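Local coordinates for protein short-chain-enoyl-CoA hydratase (Clostridium acetobutylicum, PDB 5Z7R) that catalyses the reversible hydration of crotonyl-CoA, and of hexenoyl-CoA but not longer analogues, in butanoate metabolism, at residues Lys88-Leu96 and Cys113-Ile121; Ile121-Phe130 and Leu178-Leu188. All blocks are in the same frame, centred on the assembly; numbering follows the deposited sequence.

In the fold
Interaction 1 is buried near the centre of the chain, whereas interaction 2, about 17 Å away between centres, lies further out and is partly buried. The first packs helix 76-95 against helix 111-117 and the turn after it, and includes Glu114, probably the catalytic nucleophile. The second joins the edge strand 182-183 to strand 121-125 of the six-stranded sheet. Interaction 1 relies on apolar side chains and one aromatic face; interaction 2 combines strand pairing with side-chain hydrogen bonds and apolar packing. They share Ile121, and Arg122 of interaction 2 reaches back toward Ala116 O of interaction 1. Both touch the second subunit.

Interaction 1: Lys88-Leu96 and Cys113-Ile121; sequences KVFRRLELL and CEIAMSCDI
One face of the Phe90 ring receives Ile115, whose CB stands 4.0 Å from the ring centroid in a CH-pi contact, while Glu114 CB meets the ring edge in plane. The Ile115 side chain crosses that of Phe90 at about a right angle, and its CD1 comes within 3.5 Å of Phe90 CE1. Phe143 adds an edge-to-face ring contact. With CG anti to the carbonyl carbon (chi1 -71°), Phe90 swings its ring over to helix 111-117. Further along, Leu93 CD2 reaches Ile115 CG1 at 4.1 Å and Cys119 SG at 3.9 Å. The backbones come closest where Glu94 CA approaches Ser118 O at 3.2 Å, a CA-H...O contact. Ser118 OG turns back to its own helix and donates to Glu114 O over 2.7 Å, so this buried hydroxyl is satisfied while lying against Phe90 CB. Glu94 OE2 forms a salt bridge with Arg91 NH2, and OE1 one with Arg148 of helix 145-153. Glu114, by similarity the catalytic nucleophile of this crotonase-family enzyme, has OE2 bonded by the backbone N of Phe143 and Gly145. The helix bearing this carboxylate is thus seated on its neighbour by apolar contacts, while polar groups find partners within their own segments or elsewhere in the chain.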
# COMPACT_ATOMS: atom_id res chain seq x y z
N LYS A 88 -19.80 7.25 3.44
CA LYS A 88 -19.28 8.34 4.23
C LYS A 88 -19.85 8.28 5.66
O LYS A 88 -19.14 8.54 6.62
CB LYS A 88 -19.59 9.69 3.57
CG LYS A 88 -18.89 10.84 4.26
CD LYS A 88 -18.67 12.05 3.33
CE LYS A 88 -19.98 12.72 2.92
NZ LYS A 88 -20.90 12.94 4.08
N VAL A 89 -21.13 7.95 5.80
CA VAL A 89 -21.73 7.83 7.11
C VAL A 89 -21.11 6.64 7.88
O VAL A 89 -20.67 6.77 8.99
CB VAL A 89 -23.26 7.64 7.04
CG1 VAL A 89 -23.78 7.35 8.43
CG2 VAL A 89 -23.95 8.88 6.48
N PHE A 90 -21.09 5.49 7.24
CA PHE A 90 -20.49 4.29 7.86
C PHE A 90 -19.00 4.39 8.19
O PHE A 90 -18.55 3.88 9.21
CB PHE A 90 -20.73 3.13 6.92
CG PHE A 90 -22.15 2.70 6.87
CD1 PHE A 90 -23.16 3.49 7.44
CD2 PHE A 90 -22.50 1.49 6.29
CE1 PHE A 90 -24.47 3.10 7.39
CE2 PHE A 90 -23.82 1.09 6.25
CZ PHE A 90 -24.81 1.89 6.78
N ARG A 91 -18.23 5.08 7.35
CA ARG A 91 -16.81 5.30 7.60
C ARG A 91 -16.61 6.18 8.80
O ARG A 91 -15.62 6.01 9.53
CB ARG A 91 -16.14 5.94 6.38
CG ARG A 91 -14.68 6.22 6.57
CD ARG A 91 -13.94 4.91 6.82
NE ARG A 91 -12.51 5.08 6.60
CZ ARG A 91 -11.54 4.48 7.30
NH1 ARG A 91 -10.27 4.75 6.99
NH2 ARG A 91 -11.81 3.61 8.26
N ARG A 92 -17.53 7.12 9.02
CA ARG A 92 -17.42 8.03 10.16
C ARG A 92 -17.63 7.27 11.47
O ARG A 92 -16.95 7.53 12.48
CB ARG A 92 -18.45 9.15 10.06
CG ARG A 92 -18.27 10.26 11.10
CD ARG A 92 -19.30 11.34 10.83
NE ARG A 92 -19.25 12.49 11.73
CZ ARG A 92 -20.05 13.55 11.61
NH1 ARG A 92 -20.96 13.56 10.63
NH2 ARG A 92 -19.98 14.55 12.46
N LEU A 93 -18.56 6.32 11.42
CA LEU A 93 -18.82 5.42 12.52
C LEU A 93 -17.58 4.54 12.81
O LEU A 93 -17.18 4.37 13.99
CB LEU A 93 -20.02 4.54 12.20
CG LEU A 93 -20.54 3.69 13.35
CD1 LEU A 93 -21.22 4.55 14.41
CD2 LEU A 93 -21.54 2.66 12.85
N GLU A 94 -16.97 4.01 11.75
CA GLU A 94 -15.80 3.12 11.88
C GLU A 94 -14.67 3.85 12.54
O GLU A 94 -13.98 3.29 13.40
CB GLU A 94 -15.40 2.61 10.50
CG GLU A 94 -14.22 1.66 10.43
CD GLU A 94 -14.16 1.07 9.08
OE1 GLU A 94 -14.50 -0.11 8.97
OE2 GLU A 94 -13.88 1.80 8.10
N LEU A 95 -14.50 5.13 12.20
CA LEU A 95 -13.35 5.91 12.71
C LEU A 95 -13.65 6.61 14.02
O LEU A 95 -12.72 7.11 14.69
CB LEU A 95 -12.93 6.97 11.67
CG LEU A 95 -12.26 6.39 10.43
CD1 LEU A 95 -12.15 7.40 9.30
CD2 LEU A 95 -10.87 5.84 10.82
N LEU A 96 -14.94 6.71 14.35
CA LEU A 96 -15.37 7.37 15.59
C LEU A 96 -14.44 7.04 16.74
O LEU A 96 -14.21 5.88 17.04
CB LEU A 96 -16.80 6.92 15.94
CG LEU A 96 -17.37 7.36 17.29
CD1 LEU A 96 -17.21 8.86 17.46
CD2 LEU A 96 -18.83 6.96 17.39
N CYS A 113 -26.07 -5.45 7.39
CA CYS A 113 -24.80 -6.12 7.52
C CYS A 113 -23.68 -5.10 7.45
O CYS A 113 -22.80 -5.06 8.32
CB CYS A 113 -24.63 -7.12 6.40
SG CYS A 113 -23.33 -8.28 6.80
N GLU A 114 -23.77 -4.20 6.47
CA GLU A 114 -22.72 -3.18 6.26
C GLU A 114 -22.58 -2.24 7.42
O GLU A 114 -21.45 -1.92 7.80
CB GLU A 114 -22.91 -2.43 4.94
CG GLU A 114 -22.79 -3.33 3.70
CD GLU A 114 -23.38 -2.70 2.44
OE1 GLU A 114 -24.57 -2.31 2.46
OE2 GLU A 114 -22.65 -2.59 1.43
N ILE A 115 -23.68 -1.84 8.06
CA ILE A 115 -23.51 -0.95 9.20
C ILE A 115 -22.87 -1.68 10.36
O ILE A 115 -22.01 -1.13 11.08
CB ILE A 115 -24.82 -0.23 9.63
CG1 ILE A 115 -24.49 0.93 10.58
CG2 ILE A 115 -25.84 -1.19 10.28
CD1 ILE A 115 -25.54 2.03 10.55
N ALA A 116 -23.25 -2.93 10.55
CA ALA A 116 -22.72 -3.73 11.66
C ALA A 116 -21.20 -3.93 11.46
O ALA A 116 -20.42 -3.82 12.41
CB ALA A 116 -23.46 -5.06 11.76
N MET A 117 -20.80 -4.17 10.21
CA MET A 117 -19.35 -4.37 9.87
C MET A 117 -18.56 -3.10 10.06
O MET A 117 -17.33 -3.15 10.14
CB MET A 117 -19.19 -4.82 8.45
CG MET A 117 -19.79 -6.19 8.25
SD MET A 117 -19.33 -7.06 6.77
CE MET A 117 -20.30 -6.32 5.47
N SER A 118 -19.26 -1.97 10.17
CA SER A 118 -18.63 -0.69 10.35
C SER A 118 -18.44 -0.33 11.79
O SER A 118 -17.86 0.69 12.08
CB SER A 118 -19.44 0.42 9.66
OG SER A 118 -19.74 0.09 8.30
N CYS A 119 -18.92 -1.16 12.72
CA CYS A 119 -18.57 -0.99 14.15
C CYS A 119 -17.30 -1.76 14.54
O CYS A 119 -16.84 -2.67 13.84
CB CYS A 119 -19.71 -1.48 15.03
SG CYS A 119 -21.34 -0.83 14.60
N ASP A 120 -16.74 -1.39 15.67
CA ASP A 120 -15.58 -2.07 16.21
C ASP A 120 -15.77 -3.59 16.52
O ASP A 120 -14.97 -4.41 16.08
CB ASP A 120 -15.14 -1.32 17.46
CG ASP A 120 -14.65 0.07 17.16
OD1 ASP A 120 -13.62 0.17 16.48
OD2 ASP A 120 -15.29 1.06 17.59
N ILE A 121 -16.85 -3.92 17.25
CA ILE A 121 -17.14 -5.24 17.78
C ILE A 121 -18.57 -5.64 17.41
O ILE A 121 -19.51 -4.86 17.60
CB ILE A 121 -16.99 -5.21 19.31
CG1 ILE A 121 -15.52 -5.03 19.67
CG2 ILE A 121 -17.50 -6.49 19.95
CD1 ILE A 121 -15.30 -4.38 21.02

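Interaction 2: Ile121-Phe130 and Leu178-Leu188; sequences IRIASSNARF and LVNKVVEPSEL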
# COMPACT_ATOMS: atom_id res chain seq x y z
N ILE A 121 -16.85 -3.92 17.25
CA ILE A 121 -17.14 -5.24 17.78
C ILE A 121 -18.57 -5.64 17.41
O ILE A 121 -19.51 -4.86 17.60
CB ILE A 121 -16.99 -5.21 19.31
CG1 ILE A 121 -15.52 -5.03 19.67
CG2 ILE A 121 -17.50 -6.49 19.95
CD1 ILE A 121 -15.30 -4.38 21.02
N ARG A 122 -18.75 -6.83 16.88
CA ARG A 122 -20.07 -7.34 16.61
C ARG A 122 -20.36 -8.49 17.56
O ARG A 122 -19.49 -9.35 17.86
CB ARG A 122 -20.18 -7.87 15.18
CG ARG A 122 -20.32 -6.78 14.12
CD ARG A 122 -19.73 -7.15 12.74
NE ARG A 122 -18.30 -7.41 12.78
CZ ARG A 122 -17.37 -6.53 13.08
NH1 ARG A 122 -17.69 -5.27 13.39
NH2 ARG A 122 -16.10 -6.90 13.09
N ILE A 123 -21.61 -8.52 17.99
CA ILE A 123 -22.13 -9.51 18.90
C ILE A 123 -23.55 -9.72 18.43
O ILE A 123 -24.17 -8.80 17.91
CB ILE A 123 -21.94 -8.95 20.33
CG1 ILE A 123 -20.96 -9.84 21.09
CG2 ILE A 123 -23.22 -8.68 21.10
CD1 ILE A 123 -19.77 -9.06 21.59
N ALA A 124 -24.05 -10.93 18.52
CA ALA A 124 -25.33 -11.22 17.91
C ALA A 124 -26.17 -12.06 18.84
O ALA A 124 -25.62 -12.69 19.76
CB ALA A 124 -25.14 -11.96 16.61
N SER A 125 -27.49 -12.07 18.59
CA SER A 125 -28.42 -12.97 19.27
C SER A 125 -28.74 -14.16 18.37
O SER A 125 -28.74 -14.05 17.14
CB SER A 125 -29.70 -12.27 19.79
OG SER A 125 -30.45 -11.66 18.75
N SER A 126 -29.01 -15.31 18.99
CA SER A 126 -29.00 -16.57 18.24
C SER A 126 -29.99 -16.56 17.08
O SER A 126 -29.89 -17.38 16.18
CB SER A 126 -29.24 -17.78 19.18
OG SER A 126 -30.53 -17.75 19.77
N ASN A 127 -30.95 -15.65 17.12
CA ASN A 127 -31.90 -15.42 16.02
C ASN A 127 -31.35 -14.61 14.85
O ASN A 127 -31.90 -14.69 13.76
CB ASN A 127 -33.19 -14.77 16.54
CG ASN A 127 -33.00 -13.33 17.00
OD1 ASN A 127 -33.74 -12.43 16.57
ND2 ASN A 127 -32.04 -13.09 17.88
N ALA A 128 -30.26 -13.87 15.05
CA ALA A 128 -29.75 -13.00 13.97
C ALA A 128 -29.46 -13.78 12.70
O ALA A 128 -29.21 -14.97 12.74
CB ALA A 128 -28.54 -12.20 14.42
N ARG A 129 -29.58 -13.08 11.57
CA ARG A 129 -29.12 -13.57 10.26
C ARG A 129 -28.28 -12.50 9.56
O ARG A 129 -28.51 -11.31 9.74
CB ARG A 129 -30.31 -13.92 9.38
CG ARG A 129 -31.24 -14.93 9.99
CD ARG A 129 -32.08 -15.56 8.91
NE ARG A 129 -32.57 -16.88 9.30
CZ ARG A 129 -32.56 -17.95 8.51
NH1 ARG A 129 -33.04 -19.10 8.97
NH2 ARG A 129 -32.05 -17.89 7.28
N PHE A 130 -27.31 -12.92 8.76
CA PHE A 130 -26.43 -11.99 8.05
C PHE A 130 -26.45 -12.33 6.60
O PHE A 130 -26.65 -13.47 6.23
CB PHE A 130 -24.98 -12.03 8.56
CG PHE A 130 -24.83 -11.60 9.97
CD1 PHE A 130 -25.17 -12.45 11.01
CD2 PHE A 130 -24.39 -10.34 10.28
CE1 PHE A 130 -25.03 -12.05 12.32
CE2 PHE A 130 -24.25 -9.93 11.60
CZ PHE A 130 -24.56 -10.78 12.61
N LEU A 178 -17.42 -13.27 11.63
CA LEU A 178 -18.24 -12.08 11.38
C LEU A 178 -18.65 -11.44 12.69
O LEU A 178 -18.60 -10.20 12.85
CB LEU A 178 -19.48 -12.45 10.57
CG LEU A 178 -20.32 -11.27 10.11
CD1 LEU A 178 -19.47 -10.18 9.47
CD2 LEU A 178 -21.40 -11.72 9.13
N VAL A 179 -19.05 -12.31 13.64
CA VAL A 179 -19.28 -11.89 15.03
C VAL A 179 -18.31 -12.54 16.00
O VAL A 179 -17.78 -13.60 15.70
CB VAL A 179 -20.71 -12.19 15.49
CG1 VAL A 179 -21.68 -11.35 14.67
CG2 VAL A 179 -21.04 -13.69 15.39
N ASN A 180 -18.10 -11.85 17.13
CA ASN A 180 -17.31 -12.29 18.26
C ASN A 180 -18.06 -13.16 19.29
O ASN A 180 -17.44 -13.88 20.05
CB ASN A 180 -16.78 -11.08 19.01
CG ASN A 180 -15.82 -10.26 18.19
OD1 ASN A 180 -15.35 -10.68 17.12
ND2 ASN A 180 -15.50 -9.08 18.70
N LYS A 181 -19.39 -13.07 19.34
CA LYS A 181 -20.19 -13.87 20.28
C LYS A 181 -21.62 -14.03 19.83
O LYS A 181 -22.20 -13.18 19.15
CB LYS A 181 -20.28 -13.19 21.63
CG LYS A 181 -19.01 -13.10 22.43
CD LYS A 181 -19.41 -12.90 23.89
CE LYS A 181 -18.20 -12.60 24.77
NZ LYS A 181 -17.79 -11.18 24.64
N VAL A 182 -22.20 -15.15 20.22
CA VAL A 182 -23.63 -15.37 20.09
C VAL A 182 -24.16 -15.61 21.50
O VAL A 182 -23.50 -16.27 22.30
CB VAL A 182 -23.93 -16.48 19.08
CG1 VAL A 182 -25.42 -16.65 18.84
CG2 VAL A 182 -23.23 -16.15 17.77
N VAL A 183 -25.27 -14.95 21.83
CA VAL A 183 -26.03 -15.11 23.08
C VAL A 183 -27.48 -15.21 22.67
O VAL A 183 -27.79 -15.09 21.48
CB VAL A 183 -25.88 -13.93 24.05
CG1 VAL A 183 -24.45 -13.77 24.53
CG2 VAL A 183 -26.37 -12.64 23.44
N GLU A 184 -28.38 -15.46 23.63
CA GLU A 184 -29.81 -15.52 23.33
C GLU A 184 -30.36 -14.11 23.37
O GLU A 184 -29.77 -13.24 24.02
CB GLU A 184 -30.54 -16.42 24.34
CG GLU A 184 -30.24 -17.92 24.16
CD GLU A 184 -30.78 -18.50 22.85
OE1 GLU A 184 -32.03 -18.55 22.65
OE2 GLU A 184 -29.94 -18.93 22.02
N PRO A 185 -31.49 -13.87 22.69
CA PRO A 185 -32.10 -12.53 22.78
C PRO A 185 -32.04 -11.94 24.18
O PRO A 185 -31.46 -10.86 24.37
CB PRO A 185 -33.53 -12.80 22.36
CG PRO A 185 -33.37 -13.88 21.33
CD PRO A 185 -32.29 -14.77 21.86
N SER A 186 -32.54 -12.66 25.17
CA SER A 186 -32.64 -12.10 26.49
C SER A 186 -31.31 -11.60 27.07
O SER A 186 -31.33 -10.70 27.92
CB SER A 186 -33.28 -13.12 27.45
OG SER A 186 -33.26 -12.62 28.78
N GLU A 187 -30.18 -12.20 26.66
CA GLU A 187 -28.85 -11.81 27.14
C GLU A 187 -28.15 -10.66 26.33
O GLU A 187 -27.21 -10.04 26.82
CB GLU A 187 -27.93 -13.03 27.13
CG GLU A 187 -28.43 -14.23 27.93
CD GLU A 187 -27.46 -15.42 27.91
OE1 GLU A 187 -26.74 -15.64 26.90
OE2 GLU A 187 -27.42 -16.17 28.90
N LEU A 188 -28.59 -10.40 25.10
CA LEU A 188 -27.86 -9.47 24.19
C LEU A 188 -27.38 -8.12 24.77
O LEU A 188 -26.18 -7.82 24.80
CB LEU A 188 -28.69 -9.23 22.93
CG LEU A 188 -28.05 -8.40 21.81
CD1 LEU A 188 -26.58 -8.75 21.67
CD2 LEU A 188 -28.75 -8.64 20.50
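Strands 121-125 and 182-183 run parallel, with Ala124 N donating to Lys181 O at 3.0 Å and Val183 N to Ala124 O at 3.1 Å; Asn180 N, before strand 182-183, donates to Arg122 O, and Ser126 N, just after strand 121-125, makes a weak bond to Val183 O. The Arg122 side chain, bent at chi3 (-61°), brings NE to Leu178 O at 2.8 Å, a bond nearly along the C=O axis though not straight at the hydrogen (138°). Its NH1 continues to Cys119 O and Ala116 O, tying the start of strand 121-125 to the end of helix 111-117. A type I turn from Ser125 to Ala128 leads into strand 129-131 of the second sheet, from which Phe130 takes Leu178 over one ring face, with CD2 of each 3.5 Å apart, and its CZ meets Val179 CG1, which also packs on Ala124 CB. The pairing adds the outermost strand to the six-stranded sheet of the crotonase fold, where strand 100-104 flanks 121-125 on its other side. Ile123 lies alongside Lys181, and its CG2 presses on Leu188 CD1 at a tight 3.4 Å. At the more open end, Ser126 OG donates to Glu184 OE2 (2.6 Å) from above the carboxylate plane, the glutamate chain bending at chi2 (-66°). Asn180 ND2, beside Ile121 CG2, donates to Gln160 OE1 and Gly156 O of the second subunit.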